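PDB 6THK: pyocin S5 from Pseudomonas aeruginosa PAO1, which probably kills related bacteria as a channel-forming bacteriocin that depolarises their cytoplasmic membrane. Local coordinates for residues I60-N72 with A168-A180. The protein carries 1 engineered substitution. Sequence-based numbering, arbitrary orientation.
Sequences IFEQGTKEKKEIN and AVAYYKQDSLSEA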
ATOM      1  N   ILE A  60     -67.856 -11.882 -40.959  1.00 56.99           N
ATOM      2  CA  ILE A  60     -66.403 -11.653 -40.864  1.00 56.09           C
ATOM      3  C   ILE A  60     -66.112 -10.507 -39.903  1.00 60.52           C
ATOM      4  O   ILE A  60     -65.225 -10.613 -39.062  1.00 61.26           O
ATOM      5  CB  ILE A  60     -65.799 -11.403 -42.289  1.00 58.75           C
ATOM      6  CG1 ILE A  60     -65.704 -12.733 -43.083  1.00 58.53           C
ATOM      7  CG2 ILE A  60     -64.451 -10.631 -42.259  1.00 59.46           C
ATOM      8  CD1 ILE A  60     -65.386 -12.648 -44.580  1.00 58.45           C
ATOM      9  N   PHE A  61     -66.877  -9.420 -40.037  1.00 56.98           N
ATOM     10  CA  PHE A  61     -66.787  -8.222 -39.234  1.00 57.02           C
ATOM     11  C   PHE A  61     -67.181  -8.487 -37.787  1.00 63.23           C
ATOM     12  O   PHE A  61     -66.569  -7.931 -36.881  1.00 63.03           O
ATOM     13  CB  PHE A  61     -67.611  -7.090 -39.857  1.00 58.96           C
ATOM     14  CG  PHE A  61     -67.823  -5.926 -38.929  1.00 61.63           C
ATOM     15  CD1 PHE A  61     -66.763  -5.114 -38.557  1.00 65.74           C
ATOM     16  CD2 PHE A  61     -69.071  -5.681 -38.375  1.00 64.82           C
ATOM     17  CE1 PHE A  61     -66.950  -4.066 -37.665  1.00 67.42           C
ATOM     18  CE2 PHE A  61     -69.265  -4.620 -37.496  1.00 67.85           C
ATOM     19  CZ  PHE A  61     -68.206  -3.812 -37.152  1.00 66.34           C
ATOM     20  N   GLU A  62     -68.210  -9.326 -37.578  1.00 61.19           N
ATOM     21  CA  GLU A  62     -68.690  -9.735 -36.261  1.00 61.04           C
ATOM     22  C   GLU A  62     -67.631 -10.597 -35.554  1.00 63.20           C
ATOM     23  O   GLU A  62     -67.322 -10.322 -34.397  1.00 63.13           O
ATOM     24  CB  GLU A  62     -70.036 -10.479 -36.369  1.00 62.73           C
ATOM     25  CG  GLU A  62     -71.181  -9.624 -36.878  1.00 75.10           C
ATOM     26  CD  GLU A  62     -71.424  -8.404 -36.014  1.00110.55           C
ATOM     27  OE1 GLU A  62     -71.342  -8.515 -34.768  1.00105.35           O
ATOM     28  OE2 GLU A  62     -71.625  -7.316 -36.599  1.00112.94           O
ATOM     29  N   GLN A  63     -67.053 -11.610 -36.258  1.00 58.79           N
ATOM     30  CA  GLN A  63     -65.980 -12.472 -35.736  1.00 58.75           C
ATOM     31  C   GLN A  63     -64.739 -11.631 -35.472  1.00 64.32           C
ATOM     32  O   GLN A  63     -64.111 -11.804 -34.430  1.00 64.64           O
ATOM     33  CB  GLN A  63     -65.655 -13.655 -36.666  1.00 59.62           C
ATOM     34  N   GLY A  64     -64.435 -10.702 -36.387  1.00 61.38           N
ATOM     35  CA  GLY A  64     -63.322  -9.758 -36.306  1.00 61.34           C
ATOM     36  C   GLY A  64     -63.325  -8.938 -35.027  1.00 66.78           C
ATOM     37  O   GLY A  64     -62.328  -8.930 -34.302  1.00 66.74           O
ATOM     38  N   THR A  65     -64.470  -8.297 -34.709  1.00 64.01           N
ATOM     39  CA  THR A  65     -64.648  -7.504 -33.491  1.00 64.20           C
ATOM     40  C   THR A  65     -64.594  -8.392 -32.250  1.00 69.43           C
ATOM     41  O   THR A  65     -64.049  -7.960 -31.231  1.00 70.28           O
ATOM     42  CB  THR A  65     -65.950  -6.680 -33.524  1.00 73.49           C
ATOM     43  OG1 THR A  65     -67.048  -7.538 -33.814  1.00 75.71           O
ATOM     44  CG2 THR A  65     -65.907  -5.540 -34.527  1.00 71.45           C
ATOM     45  N   LYS A  66     -65.158  -9.629 -32.327  1.00 65.05           N
ATOM     46  CA  LYS A  66     -65.162 -10.580 -31.206  1.00 64.30           C
ATOM     47  C   LYS A  66     -63.724 -10.913 -30.806  1.00 68.34           C
ATOM     48  O   LYS A  66     -63.409 -10.907 -29.621  1.00 68.38           O
ATOM     49  CB  LYS A  66     -65.944 -11.858 -31.549  1.00 65.92           C
ATOM     50  N   GLU A  67     -62.851 -11.149 -31.804  1.00 64.01           N
ATOM     51  CA  GLU A  67     -61.442 -11.469 -31.624  1.00 62.87           C
ATOM     52  C   GLU A  67     -60.691 -10.295 -31.011  1.00 65.45           C
ATOM     53  O   GLU A  67     -59.966 -10.504 -30.041  1.00 64.77           O
ATOM     54  CB  GLU A  67     -60.804 -11.875 -32.952  1.00 64.18           C
ATOM     55  CG  GLU A  67     -61.317 -13.199 -33.490  1.00 76.43           C
ATOM     56  CD  GLU A  67     -60.858 -13.530 -34.896  1.00 99.49           C
ATOM     57  OE1 GLU A  67     -59.682 -13.246 -35.221  1.00 88.54           O
ATOM     58  OE2 GLU A  67     -61.676 -14.077 -35.672  1.00 98.76           O
ATOM     59  N   LYS A  68     -60.903  -9.062 -31.533  1.00 60.93           N
ATOM     60  CA  LYS A  68     -60.250  -7.846 -31.032  1.00 60.78           C
ATOM     61  C   LYS A  68     -60.618  -7.540 -29.580  1.00 66.35           C
ATOM     62  O   LYS A  68     -59.830  -6.920 -28.865  1.00 67.26           O
ATOM     63  CB  LYS A  68     -60.501  -6.627 -31.944  1.00 62.32           C
ATOM     64  CG  LYS A  68     -59.492  -5.495 -31.733  1.00 61.54           C
ATOM     65  CD  LYS A  68     -59.728  -4.266 -32.589  1.00 65.07           C
ATOM     66  CE  LYS A  68     -58.742  -3.188 -32.205  1.00 74.25           C
ATOM     67  NZ  LYS A  68     -58.370  -2.316 -33.352  1.00 87.23           N
ATOM     68  N   LYS A  69     -61.804  -7.970 -29.151  1.00 63.57           N
ATOM     69  CA  LYS A  69     -62.263  -7.758 -27.788  1.00 63.70           C
ATOM     70  C   LYS A  69     -61.571  -8.751 -26.840  1.00 69.88           C
ATOM     71  O   LYS A  69     -61.292  -8.384 -25.695  1.00 70.43           O
ATOM     72  CB  LYS A  69     -63.798  -7.872 -27.697  1.00 65.14           C
ATOM     73  N   GLU A  70     -61.253  -9.971 -27.329  1.00 66.12           N
ATOM     74  CA  GLU A  70     -60.659 -11.055 -26.522  1.00 65.88           C
ATOM     75  C   GLU A  70     -59.144 -11.338 -26.698  1.00 68.47           C
ATOM     76  O   GLU A  70     -58.625 -12.230 -26.002  1.00 68.48           O
ATOM     77  CB  GLU A  70     -61.396 -12.383 -26.793  1.00 67.30           C
ATOM     78  CG  GLU A  70     -62.918 -12.345 -26.724  1.00 78.79           C
ATOM     79  CD  GLU A  70     -63.615 -13.640 -27.098  1.00 95.28           C
ATOM     80  OE1 GLU A  70     -63.004 -14.474 -27.802  1.00 84.12           O
ATOM     81  OE2 GLU A  70     -64.779 -13.826 -26.679  1.00 90.19           O
ATOM     82  N   ILE A  71     -58.466 -10.650 -27.651  1.00 62.46           N
ATOM     83  CA  ILE A  71     -57.044 -10.891 -27.963  1.00 61.25           C
ATOM     84  C   ILE A  71     -56.089 -10.613 -26.791  1.00 64.04           C
ATOM     85  O   ILE A  71     -55.298 -11.502 -26.480  1.00 63.92           O
ATOM     86  CB  ILE A  71     -56.532 -10.174 -29.234  1.00 63.91           C
ATOM     87  CG1 ILE A  71     -57.061  -8.733 -29.295  1.00 63.56           C
ATOM     88  CG2 ILE A  71     -56.851 -10.995 -30.476  1.00 66.69           C
ATOM     89  CD1 ILE A  71     -56.244  -7.795 -29.927  1.00 67.69           C
ATOM     90  N   ASN A  72     -56.159  -9.411 -26.156  1.00 58.75           N
ATOM     91  CA  ASN A  72     -55.280  -9.022 -25.044  1.00 58.16           C
ATOM     92  C   ASN A  72     -55.359 -10.024 -23.894  1.00 64.84           C
ATOM     93  O   ASN A  72     -54.315 -10.456 -23.399  1.00 65.49           O
ATOM     94  CB  ASN A  72     -55.568  -7.599 -24.586  1.00 52.24           C
ATOM     95  CG  ASN A  72     -55.192  -6.549 -25.606  1.00 68.31           C
ATOM     96  OD1 ASN A  72     -54.318  -6.752 -26.449  1.00 61.15           O
ATOM     97  ND2 ASN A  72     -55.809  -5.378 -25.503  1.00 59.88           N
ATOM     98  N   ALA A 168     -60.763 -10.193 -46.527  1.00 53.55           N
ATOM     99  CA  ALA A 168     -61.576  -9.490 -45.521  1.00 53.43           C
ATOM    100  C   ALA A 168     -61.262 -10.045 -44.123  1.00 57.00           C
ATOM    101  O   ALA A 168     -61.192  -9.279 -43.167  1.00 55.50           O
ATOM    102  CB  ALA A 168     -63.059  -9.646 -45.825  1.00 54.18           C
ATOM    103  N   VAL A 169     -61.054 -11.377 -44.020  1.00 54.31           N
ATOM    104  CA  VAL A 169     -60.670 -12.049 -42.772  1.00 53.69           C
ATOM    105  C   VAL A 169     -59.273 -11.551 -42.418  1.00 58.98           C
ATOM    106  O   VAL A 169     -59.086 -11.045 -41.309  1.00 59.23           O
ATOM    107  CB  VAL A 169     -60.757 -13.596 -42.876  1.00 56.01           C
ATOM    108  CG1 VAL A 169     -59.983 -14.281 -41.756  1.00 55.29           C
ATOM    109  CG2 VAL A 169     -62.205 -14.054 -42.878  1.00 55.34           C
ATOM    110  N   ALA A 170     -58.329 -11.601 -43.399  1.00 55.59           N
ATOM    111  CA  ALA A 170     -56.953 -11.103 -43.274  1.00 55.23           C
ATOM    112  C   ALA A 170     -56.903  -9.669 -42.728  1.00 59.15           C
ATOM    113  O   ALA A 170     -56.106  -9.412 -41.820  1.00 59.71           O
ATOM    114  CB  ALA A 170     -56.243 -11.175 -44.618  1.00 55.97           C
ATOM    115  N   TYR A 171     -57.789  -8.754 -43.235  1.00 54.29           N
ATOM    116  CA  TYR A 171     -57.865  -7.356 -42.784  1.00 52.48           C
ATOM    117  C   TYR A 171     -58.187  -7.234 -41.294  1.00 55.27           C
ATOM    118  O   TYR A 171     -57.522  -6.466 -40.596  1.00 55.34           O
ATOM    119  CB  TYR A 171     -58.852  -6.533 -43.625  1.00 52.86           C
ATOM    120  CG  TYR A 171     -59.189  -5.172 -43.041  1.00 54.76           C
ATOM    121  CD1 TYR A 171     -58.259  -4.134 -43.053  1.00 56.60           C
ATOM    122  CD2 TYR A 171     -60.430  -4.927 -42.462  1.00 55.72           C
ATOM    123  CE1 TYR A 171     -58.553  -2.892 -42.496  1.00 56.98           C
ATOM    124  CE2 TYR A 171     -60.736  -3.688 -41.901  1.00 57.02           C
ATOM    125  CZ  TYR A 171     -59.799  -2.668 -41.933  1.00 65.72           C
ATOM    126  OH  TYR A 171     -60.101  -1.439 -41.388  1.00 68.28           O
ATOM    127  N   TYR A 172     -59.211  -7.955 -40.817  1.00 50.44           N
ATOM    128  CA  TYR A 172     -59.606  -7.913 -39.413  1.00 49.58           C
ATOM    129  C   TYR A 172     -58.650  -8.714 -38.515  1.00 55.65           C
ATOM    130  O   TYR A 172     -58.574  -8.435 -37.322  1.00 56.61           O
ATOM    131  CB  TYR A 172     -61.081  -8.324 -39.232  1.00 49.59           C
ATOM    132  CG  TYR A 172     -62.062  -7.330 -39.820  1.00 49.75           C
ATOM    133  CD1 TYR A 172     -62.185  -6.044 -39.294  1.00 51.84           C
ATOM    134  CD2 TYR A 172     -62.882  -7.677 -40.891  1.00 49.69           C
ATOM    135  CE1 TYR A 172     -63.077  -5.119 -39.841  1.00 52.64           C
ATOM    136  CE2 TYR A 172     -63.801  -6.771 -41.426  1.00 50.56           C
ATOM    137  CZ  TYR A 172     -63.886  -5.489 -40.904  1.00 58.45           C
ATOM    138  OH  TYR A 172     -64.761  -4.580 -41.443  1.00 59.38           O
ATOM    139  N   LYS A 173     -57.908  -9.687 -39.088  1.00 53.60           N
ATOM    140  CA  LYS A 173     -56.910 -10.485 -38.371  1.00 53.54           C
ATOM    141  C   LYS A 173     -55.695  -9.604 -38.098  1.00 58.94           C
ATOM    142  O   LYS A 173     -55.232  -9.558 -36.955  1.00 60.09           O
ATOM    143  CB  LYS A 173     -56.509 -11.746 -39.160  1.00 55.28           C
ATOM    144  CG  LYS A 173     -57.472 -12.919 -38.987  1.00 66.04           C
ATOM    145  CD  LYS A 173     -57.101 -13.837 -37.821  1.00 76.49           C
ATOM    146  CE  LYS A 173     -58.111 -14.942 -37.594  1.00 87.56           C
ATOM    147  NZ  LYS A 173     -58.114 -15.958 -38.681  1.00 97.56           N
ATOM    148  N   GLN A 174     -55.224  -8.849 -39.116  1.00 54.45           N
ATOM    149  CA  GLN A 174     -54.085  -7.940 -38.945  1.00 53.81           C
ATOM    150  C   GLN A 174     -54.425  -6.756 -38.058  1.00 57.77           C
ATOM    151  O   GLN A 174     -53.540  -6.236 -37.391  1.00 59.69           O
ATOM    152  CB  GLN A 174     -53.468  -7.499 -40.288  1.00 55.24           C
ATOM    153  CG  GLN A 174     -54.307  -6.546 -41.160  1.00 67.43           C
ATOM    154  CD  GLN A 174     -54.260  -5.099 -40.716  1.00 78.29           C
ATOM    155  OE1 GLN A 174     -53.212  -4.557 -40.351  1.00 76.73           O
ATOM    156  NE2 GLN A 174     -55.412  -4.454 -40.705  1.00 63.24           N
ATOM    157  N   ASP A 175     -55.691  -6.320 -38.050  1.00 52.45           N
ATOM    158  CA  ASP A 175     -56.130  -5.210 -37.213  1.00 51.88           C
ATOM    159  C   ASP A 175     -56.104  -5.598 -35.730  1.00 56.72           C
ATOM    160  O   ASP A 175     -55.602  -4.833 -34.914  1.00 57.47           O
ATOM    161  CB  ASP A 175     -57.527  -4.739 -37.631  1.00 53.80           C
ATOM    162  CG  ASP A 175     -58.228  -3.914 -36.578  1.00 64.47           C
ATOM    163  OD1 ASP A 175     -57.838  -2.739 -36.390  1.00 66.88           O
ATOM    164  OD2 ASP A 175     -59.154  -4.449 -35.926  1.00 69.63           O
ATOM    165  N   SER A 176     -56.667  -6.761 -35.382  1.00 53.86           N
ATOM    166  CA  SER A 176     -56.690  -7.213 -33.999  1.00 53.75           C
ATOM    167  C   SER A 176     -55.258  -7.542 -33.553  1.00 60.18           C
ATOM    168  O   SER A 176     -54.840  -7.085 -32.493  1.00 60.68           O
ATOM    169  CB  SER A 176     -57.641  -8.395 -33.819  1.00 55.52           C
ATOM    170  OG  SER A 176     -57.284  -9.506 -34.623  1.00 60.69           O
ATOM    171  N   LEU A 177     -54.473  -8.224 -34.406  1.00 57.07           N
ATOM    172  CA  LEU A 177     -53.084  -8.544 -34.102  1.00 56.61           C
ATOM    173  C   LEU A 177     -52.222  -7.308 -33.896  1.00 62.07           C
ATOM    174  O   LEU A 177     -51.346  -7.339 -33.031  1.00 60.87           O
ATOM    175  CB  LEU A 177     -52.459  -9.456 -35.150  1.00 56.41           C
ATOM    176  CG  LEU A 177     -52.388 -10.929 -34.787  1.00 61.40           C
ATOM    177  CD1 LEU A 177     -52.190 -11.768 -36.014  1.00 61.83           C
ATOM    178  CD2 LEU A 177     -51.249 -11.202 -33.823  1.00 63.38           C
ATOM    179  N   SER A 178     -52.494  -6.207 -34.646  1.00 60.06           N
ATOM    180  CA  SER A 178     -51.750  -4.952 -34.503  1.00 60.30           C
ATOM    181  C   SER A 178     -51.921  -4.374 -33.114  1.00 65.78           C
ATOM    182  O   SER A 178     -50.942  -3.898 -32.543  1.00 66.74           O
ATOM    183  CB  SER A 178     -52.164  -3.933 -35.552  1.00 63.81           C
ATOM    184  OG  SER A 178     -51.413  -4.106 -36.739  1.00 74.38           O
ATOM    185  N   GLU A 179     -53.143  -4.449 -32.559  1.00 62.20           N
ATOM    186  CA  GLU A 179     -53.445  -3.965 -31.216  1.00 62.32           C
ATOM    187  C   GLU A 179     -52.803  -4.876 -30.155  1.00 64.20           C
ATOM    188  O   GLU A 179     -52.217  -4.376 -29.195  1.00 63.03           O
ATOM    189  CB  GLU A 179     -54.967  -3.877 -31.007  1.00 64.26           C
ATOM    190  CG  GLU A 179     -55.394  -2.785 -30.033  1.00 80.11           C
ATOM    191  CD  GLU A 179     -55.215  -1.350 -30.503  1.00112.03           C
ATOM    192  OE1 GLU A 179     -55.316  -1.094 -31.726  1.00114.50           O
ATOM    193  OE2 GLU A 179     -54.981  -0.473 -29.638  1.00106.63           O
ATOM    194  N   ALA A 180     -52.886  -6.207 -30.354  1.00 59.89           N
ATOM    195  CA  ALA A 180     -52.330  -7.201 -29.434  1.00 59.27           C
ATOM    196  C   ALA A 180     -50.816  -7.031 -29.266  1.00 61.80           C
ATOM    197  O   ALA A 180     -50.310  -7.173 -28.154  1.00 59.58           O
ATOM    198  CB  ALA A 180     -52.660  -8.605 -29.917  1.00 59.65           C
TER
HETATM  199  O   HOH W   1     -56.415 -12.188 -34.887  1.00 62.32           O
HETATM  200  O   HOH W   2     -51.859  -8.247 -25.857  1.00 63.18           O
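Helix segments 60-72 and 168-180 run side by side in the same direction, their axes 9.1 Å apart at closest approach and inclined by 16°, as a parallel helix pair within the elongated helical part of pyocin S5. The register steps along one face of each helix, I60 with V169, G64 with Y172, K68 with S176 and N72 with A180. At the start of the two segments I60 packs against three residues: its CG1 packs on V169 CG2, its CG2 touches the edge of the Y172 ring at CD2 (3.6 Å), and its CD1 lies against A168 CB. Y172 CB packs on G64, whose lack of a side chain lets it come within 4.0 Å of G64 CA. One face of the Y172 ring meets F61 CA and the other takes the Y171 ring; the F61 ring itself is oblique to Y172. Y172 OH is also hydrogen-bonded to E129, a zinc ligand, and so links the helix pair to the metal site as a second-shell contact.

Farther along, K68 crosses the interface. Its CB rests on S176 CB at 3.8 Å; with CG anti to the backbone N (chi1 -161°), the rest of the chain carries the amine to D175. K68 NZ meets D175 OD1 at 3.1 Å on the syn side, 30° out of the carboxylate plane, and a long salt bridge to E179 completes the network. I71 directs CD1 to A180 CB. Beyond it, one water donates to both N72 OD1 (2.9 Å) and A180 O (3.0 Å), bridging the two helices.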